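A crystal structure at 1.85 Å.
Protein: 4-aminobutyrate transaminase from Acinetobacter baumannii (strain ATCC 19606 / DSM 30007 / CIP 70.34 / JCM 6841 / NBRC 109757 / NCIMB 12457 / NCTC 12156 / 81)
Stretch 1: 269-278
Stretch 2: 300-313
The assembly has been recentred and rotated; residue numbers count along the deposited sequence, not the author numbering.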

ATOM      1  N   LYS A 269     -27.388  -7.764   8.792  1.00 15.07           N
ATOM      2  CA  LYS A 269     -27.890  -8.230  10.080  1.00 15.52           C
ATOM      3  C   LYS A 269     -29.416  -8.340  10.057  1.00 14.46           C
ATOM      4  O   LYS A 269     -29.950  -9.273   9.457  1.00 16.31           O
ATOM      5  CB  LYS A 269     -27.375  -7.318  11.203  1.00 17.02           C
ATOM      6  CG  LYS A 269     -25.833  -7.557  11.491  1.00 15.43           C
ATOM      7  CD  LYS A 269     -25.391  -6.748  12.682  1.00 19.49           C
ATOM      8  CE  LYS A 269     -23.897  -6.954  12.998  1.00 25.13           C
ATOM      9  NZ  LYS A 269     -23.743  -7.808  14.136  1.00 28.16           N
ATOM     10  N   SER A 270     -30.134  -7.402  10.693  1.00 13.82           N
ATOM     11  CA  SER A 270     -31.555  -7.690  10.833  1.00 15.79           C
ATOM     12  C   SER A 270     -32.329  -7.524   9.525  1.00 16.77           C
ATOM     13  O   SER A 270     -33.479  -7.981   9.459  1.00 18.92           O
ATOM     14  CB  SER A 270     -32.153  -6.822  11.937  1.00 17.99           C
ATOM     15  OG  SER A 270     -32.008  -7.455  13.203  1.00 19.97           O
ATOM     16  N   LEU A 271     -31.705  -6.980   8.457  1.00 16.04           N
ATOM     17  CA  LEU A 271     -32.277  -7.034   7.105  1.00 15.65           C
ATOM     18  C   LEU A 271     -32.839  -8.437   6.852  1.00 16.39           C
ATOM     19  O   LEU A 271     -33.937  -8.581   6.326  1.00 16.29           O
ATOM     20  CB  LEU A 271     -31.196  -6.718   6.049  1.00 16.13           C
ATOM     21  CG  LEU A 271     -31.594  -6.974   4.599  1.00 15.42           C
ATOM     22  CD1 LEU A 271     -32.723  -6.054   4.095  1.00 17.91           C
ATOM     23  CD2 LEU A 271     -30.301  -6.775   3.631  1.00 14.83           C
ATOM     24  N   GLY A 272     -32.100  -9.468   7.220  1.00 14.83           N
ATOM     25  CA  GLY A 272     -32.416 -10.839   6.832  1.00 13.01           C
ATOM     26  C   GLY A 272     -33.113 -11.625   7.936  1.00 15.41           C
ATOM     27  O   GLY A 272     -33.455 -12.812   7.728  1.00 14.76           O
ATOM     28  N   GLY A 273     -33.299 -11.005   9.099  1.00 14.55           N
ATOM     29  CA  GLY A 273     -34.028 -11.679  10.210  1.00 15.83           C
ATOM     30  C   GLY A 273     -33.475 -13.035  10.611  1.00 15.88           C
ATOM     31  O   GLY A 273     -34.229 -13.893  11.106  1.00 18.08           O
ATOM     32  N   GLY A 274     -32.177 -13.233  10.499  1.00 15.40           N
ATOM     33  CA  GLY A 274     -31.595 -14.513  10.821  1.00 16.31           C
ATOM     34  C   GLY A 274     -31.094 -15.327   9.623  1.00 15.83           C
ATOM     35  O   GLY A 274     -30.774 -16.527   9.808  1.00 17.76           O
ATOM     36  N   PHE A 275     -31.021 -14.724   8.417  1.00 13.21           N
ATOM     37  CA  PHE A 275     -30.478 -15.430   7.248  1.00 15.47           C
ATOM     38  C   PHE A 275     -29.459 -14.540   6.535  1.00 14.54           C
ATOM     39  O   PHE A 275     -29.649 -13.322   6.501  1.00 17.41           O
ATOM     40  CB  PHE A 275     -31.596 -15.770   6.260  1.00 15.36           C
ATOM     41  CG  PHE A 275     -32.616 -16.754   6.823  1.00 15.10           C
ATOM     42  CD1 PHE A 275     -33.681 -16.320   7.573  1.00 13.63           C
ATOM     43  CD2 PHE A 275     -32.452 -18.117   6.601  1.00 16.14           C
ATOM     44  CE1 PHE A 275     -34.596 -17.231   8.164  1.00 13.91           C
ATOM     45  CE2 PHE A 275     -33.388 -19.059   7.175  1.00 14.19           C
ATOM     46  CZ  PHE A 275     -34.442 -18.593   7.949  1.00 15.55           C
ATOM     47  N   PRO A 276     -28.432 -15.109   5.897  1.00 17.35           N
ATOM     48  CA  PRO A 276     -27.316 -14.250   5.404  1.00 14.01           C
ATOM     49  C   PRO A 276     -27.723 -13.446   4.181  1.00 15.98           C
ATOM     50  O   PRO A 276     -27.979 -14.005   3.095  1.00 14.57           O
ATOM     51  CB  PRO A 276     -26.198 -15.246   5.080  1.00 13.70           C
ATOM     52  CG  PRO A 276     -26.449 -16.402   6.022  1.00 17.02           C
ATOM     53  CD  PRO A 276     -27.995 -16.510   6.048  1.00 16.66           C
ATOM     54  N   ILE A 277     -27.713 -12.116   4.351  1.00 17.40           N
ATOM     55  CA  ILE A 277     -27.875 -11.177   3.247  1.00 15.20           C
ATOM     56  C   ILE A 277     -27.411  -9.817   3.741  1.00 14.69           C
ATOM     57  O   ILE A 277     -27.499  -9.517   4.937  1.00 13.11           O
ATOM     58  CB  ILE A 277     -29.359 -11.128   2.788  1.00 15.67           C
ATOM     59  CG1 ILE A 277     -29.568 -10.157   1.613  1.00 17.00           C
ATOM     60  CG2 ILE A 277     -30.288 -10.715   3.959  1.00 16.15           C
ATOM     61  CD1 ILE A 277     -30.962 -10.316   0.850  1.00 13.15           C
ATOM     62  N   SER A 278     -27.026  -8.943   2.797  1.00 13.77           N
ATOM     63  CA  SER A 278     -26.600  -7.557   3.060  1.00 13.54           C
ATOM     64  C   SER A 278     -27.041  -6.718   1.880  1.00 15.80           C
ATOM     65  O   SER A 278     -27.595  -7.246   0.905  1.00 15.38           O
ATOM     66  CB  SER A 278     -25.078  -7.438   3.215  1.00 11.77           C
ATOM     67  OG  SER A 278     -24.446  -7.677   1.962  1.00 17.54           O
ATOM     68  N   ALA A 300     -24.603 -13.647  -3.231  1.00 14.60           N
ATOM     69  CA  ALA A 300     -25.239 -12.359  -3.047  1.00 14.54           C
ATOM     70  C   ALA A 300     -26.767 -12.444  -3.244  1.00 15.78           C
ATOM     71  O   ALA A 300     -27.233 -13.032  -4.216  1.00 18.61           O
ATOM     72  CB  ALA A 300     -24.666 -11.374  -4.085  1.00 14.00           C
ATOM     73  N   GLY A 301     -27.535 -11.809  -2.348  1.00 17.16           N
ATOM     74  CA  GLY A 301     -28.987 -11.727  -2.531  1.00 14.58           C
ATOM     75  C   GLY A 301     -29.613 -13.105  -2.555  1.00 16.07           C
ATOM     76  O   GLY A 301     -30.427 -13.411  -3.423  1.00 18.02           O
ATOM     77  N   SER A 302     -29.228 -13.946  -1.596  1.00 17.08           N
ATOM     78  CA  SER A 302     -29.680 -15.326  -1.610  1.00 16.86           C
ATOM     79  C   SER A 302     -31.215 -15.379  -1.636  1.00 19.74           C
ATOM     80  O   SER A 302     -31.865 -14.666  -0.866  1.00 18.04           O
ATOM     81  CB  SER A 302     -29.101 -15.995  -0.372  1.00 18.33           C
ATOM     82  OG  SER A 302     -29.996 -16.985   0.124  1.00 20.77           O
ATOM     83  N   PRO A 303     -31.801 -16.197  -2.525  1.00 19.63           N
ATOM     84  CA  PRO A 303     -33.277 -16.284  -2.609  1.00 17.64           C
ATOM     85  C   PRO A 303     -33.948 -16.509  -1.258  1.00 16.70           C
ATOM     86  O   PRO A 303     -35.032 -15.949  -1.008  1.00 16.95           O
ATOM     87  CB  PRO A 303     -33.495 -17.510  -3.533  1.00 19.72           C
ATOM     88  CG  PRO A 303     -32.265 -17.506  -4.427  1.00 21.28           C
ATOM     89  CD  PRO A 303     -31.101 -17.054  -3.507  1.00 23.22           C
ATOM     90  N   ILE A 304     -33.355 -17.404  -0.447  1.00 16.66           N
ATOM     91  CA  ILE A 304     -33.831 -17.703   0.917  1.00 18.67           C
ATOM     92  C   ILE A 304     -33.858 -16.432   1.758  1.00 17.47           C
ATOM     93  O   ILE A 304     -34.865 -16.092   2.388  1.00 15.40           O
ATOM     94  CB  ILE A 304     -32.898 -18.762   1.548  1.00 21.40           C
ATOM     95  CG1 ILE A 304     -32.940 -20.055   0.741  1.00 22.20           C
ATOM     96  CG2 ILE A 304     -33.133 -19.031   3.066  1.00 19.11           C
ATOM     97  CD1 ILE A 304     -34.278 -20.674   0.762  1.00 19.63           C
ATOM     98  N   ALA A 305     -32.728 -15.715   1.792  1.00 14.59           N
ATOM     99  CA  ALA A 305     -32.609 -14.518   2.615  1.00 21.56           C
ATOM    100  C   ALA A 305     -33.422 -13.372   2.065  1.00 18.97           C
ATOM    101  O   ALA A 305     -33.866 -12.513   2.835  1.00 16.26           O
ATOM    102  CB  ALA A 305     -31.134 -14.087   2.743  1.00 17.78           C
ATOM    103  N   VAL A 306     -33.598 -13.311   0.747  1.00 14.43           N
ATOM    104  CA  VAL A 306     -34.438 -12.281   0.155  1.00 14.77           C
ATOM    105  C   VAL A 306     -35.897 -12.509   0.587  1.00 17.74           C
ATOM    106  O   VAL A 306     -36.621 -11.579   0.955  1.00 14.75           O
ATOM    107  CB  VAL A 306     -34.279 -12.316  -1.367  1.00 16.12           C
ATOM    108  CG1 VAL A 306     -35.445 -11.572  -2.041  1.00 16.62           C
ATOM    109  CG2 VAL A 306     -32.892 -11.678  -1.783  1.00 16.31           C
ATOM    110  N   ALA A 307     -36.321 -13.761   0.619  1.00 17.38           N
ATOM    111  CA  ALA A 307     -37.692 -14.016   1.074  1.00 19.07           C
ATOM    112  C   ALA A 307     -37.852 -13.598   2.516  1.00 18.12           C
ATOM    113  O   ALA A 307     -38.907 -13.058   2.914  1.00 20.01           O
ATOM    114  CB  ALA A 307     -38.051 -15.508   0.905  1.00 18.10           C
ATOM    115  N   ALA A 308     -36.839 -13.880   3.316  1.00 15.99           N
ATOM    116  CA  ALA A 308     -36.874 -13.560   4.740  1.00 17.78           C
ATOM    117  C   ALA A 308     -36.921 -12.055   4.923  1.00 16.02           C
ATOM    118  O   ALA A 308     -37.703 -11.558   5.738  1.00 17.89           O
ATOM    119  CB  ALA A 308     -35.647 -14.139   5.473  1.00 18.22           C
ATOM    120  N   ALA A 309     -36.141 -11.325   4.134  1.00 15.33           N
ATOM    121  CA  ALA A 309     -36.062  -9.865   4.283  1.00 14.01           C
ATOM    122  C   ALA A 309     -37.383  -9.220   3.891  1.00 16.09           C
ATOM    123  O   ALA A 309     -37.766  -8.183   4.452  1.00 18.29           O
ATOM    124  CB  ALA A 309     -34.881  -9.307   3.431  1.00 13.24           C
ATOM    125  N   HIS A 310     -38.066  -9.752   2.874  1.00 16.40           N
ATOM    126  CA  HIS A 310     -39.391  -9.201   2.574  1.00 17.91           C
ATOM    127  C   HIS A 310     -40.300  -9.336   3.790  1.00 15.80           C
ATOM    128  O   HIS A 310     -41.134  -8.463   4.047  1.00 17.71           O
ATOM    129  CB  HIS A 310     -40.053  -9.920   1.381  1.00 16.67           C
ATOM    130  CG  HIS A 310     -39.610  -9.407   0.052  1.00 17.36           C
ATOM    131  ND1 HIS A 310     -40.037  -8.201  -0.469  1.00 20.82           N
ATOM    132  CD2 HIS A 310     -38.782  -9.953  -0.872  1.00 18.30           C
ATOM    133  CE1 HIS A 310     -39.482  -8.016  -1.661  1.00 23.30           C
ATOM    134  NE2 HIS A 310     -38.725  -9.072  -1.934  1.00 18.48           N
ATOM    135  N   ALA A 311     -40.197 -10.474   4.499  1.00 17.77           N
ATOM    136  CA  ALA A 311     -41.093 -10.675   5.623  1.00 19.69           C
ATOM    137  C   ALA A 311     -40.638  -9.852   6.817  1.00 21.69           C
ATOM    138  O   ALA A 311     -41.470  -9.463   7.653  1.00 19.35           O
ATOM    139  CB  ALA A 311     -41.187 -12.153   6.004  1.00 20.64           C
ATOM    140  N   VAL A 312     -39.341  -9.558   6.908  1.00 16.12           N
ATOM    141  CA  VAL A 312     -38.876  -8.659   7.978  1.00 18.48           C
ATOM    142  C   VAL A 312     -39.496  -7.268   7.817  1.00 18.69           C
ATOM    143  O   VAL A 312     -39.997  -6.650   8.775  1.00 21.15           O
ATOM    144  CB  VAL A 312     -37.335  -8.559   7.955  1.00 17.42           C
ATOM    145  CG1 VAL A 312     -36.880  -7.313   8.781  1.00 17.13           C
ATOM    146  CG2 VAL A 312     -36.692  -9.848   8.463  1.00 15.11           C
ATOM    147  N   ILE A 313     -39.436  -6.725   6.601  1.00 17.02           N
ATOM    148  CA  ILE A 313     -40.040  -5.427   6.384  1.00 17.64           C
ATOM    149  C   ILE A 313     -41.523  -5.493   6.672  1.00 20.47           C
ATOM    150  O   ILE A 313     -42.092  -4.565   7.266  1.00 18.69           O
ATOM    151  CB  ILE A 313     -39.763  -4.964   4.949  1.00 19.78           C
ATOM    152  CG1 ILE A 313     -38.248  -4.812   4.784  1.00 18.41           C
ATOM    153  CG2 ILE A 313     -40.602  -3.684   4.569  1.00 19.58           C
ATOM    154  CD1 ILE A 313     -37.873  -4.496   3.373  1.00 22.22           C
TER
HETATM  155  O   HOH W   1     -27.361 -13.213   0.400  1.00 17.75           O
HETATM  156  O   HOH W   2     -29.139 -16.843   2.835  1.00 31.56           O

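Residues 269-278, a short 3-10 turn followed by an extended loop, pack along the helix that begins at Pro303, burying 498 Å² summed over both sides. No direct hydrogen bond links the stretches; apolar packing and two bridging waters do the work. Lys269 stays out of reach, but its O accepts from Gly272 N (3.1 Å) as the turn starts. Ser270 O plays the same part for Gly273 N (3.1 Å) and also lies 3.5 Å from Val312 CG1. Leu271 points its CA-to-CB bond away from the helix, yet with chi1 t and chi2 p its end comes back, placing CD1 4.0 Å from Ala309 CB. Its carbonyl is pressed against the helix: Leu271 O lies 3.1 Å from Ala309 CB and makes a CA-H...O contact with Ala309 CA (3.2 Å). That oxygen is buried without a conventional hydrogen-bond partner.

Three glycines follow, Gly272 to Gly274, the first two packed against the helix. Gly272 CA and Ala309 CA are 4.6 Å apart, and Gly272 O sits 3.4 Å from Ala308 CB; a CB on Gly272 would meet Phe275 O at 2.3 Å. Gly273 has positive phi, and a CB there would point toward the helix and clash with Val312 CG2 at 2.7 Å; as built, Gly273 N lies 3.6 Å from that methyl. Gly274 touches nothing in the helix, but its phi of 109° calls for glycine by itself. A weak bond from Phe275 N to Gly272 O (3.2 Å) helps close the turn.

The CA-to-CB bond of Phe275 points toward the helix, and chi1 is m. Its ring meets two methyls obliquely, with CD1 3.6 Å from Ala308 CB and CD2 3.7 Å from Ile304 CG2, while Phe275 CB lies 3.9 Å from Ala305 CB. Pro276 contributes its carbonyl: Pro276 O is 3.2 Å from Ala305 CB, lies 2.9 Å from the oxygen of water 1, within hydrogen-bonding reach, and accepts from water 2 (3.1 Å). Water 1 accepts from Ser302 N (2.8 Å), and water 2 hydrogen-bonds Ser302 OG (2.8 Å), so both waters sit between the loop and the helix N-cap. There Ser302 OG also accepts a weak capping bond from Ala305 N (3.4 Å). Ile277, covered more than any other residue here, sets CB 3.5 Å from Ala305 CB and, with both chi angles t, extends CD1 to 3.5 Å from Val306 CG2 and 4.2 Å from Gly301 CA. At Ser278 the CA-to-CB bond points away and the contact ends.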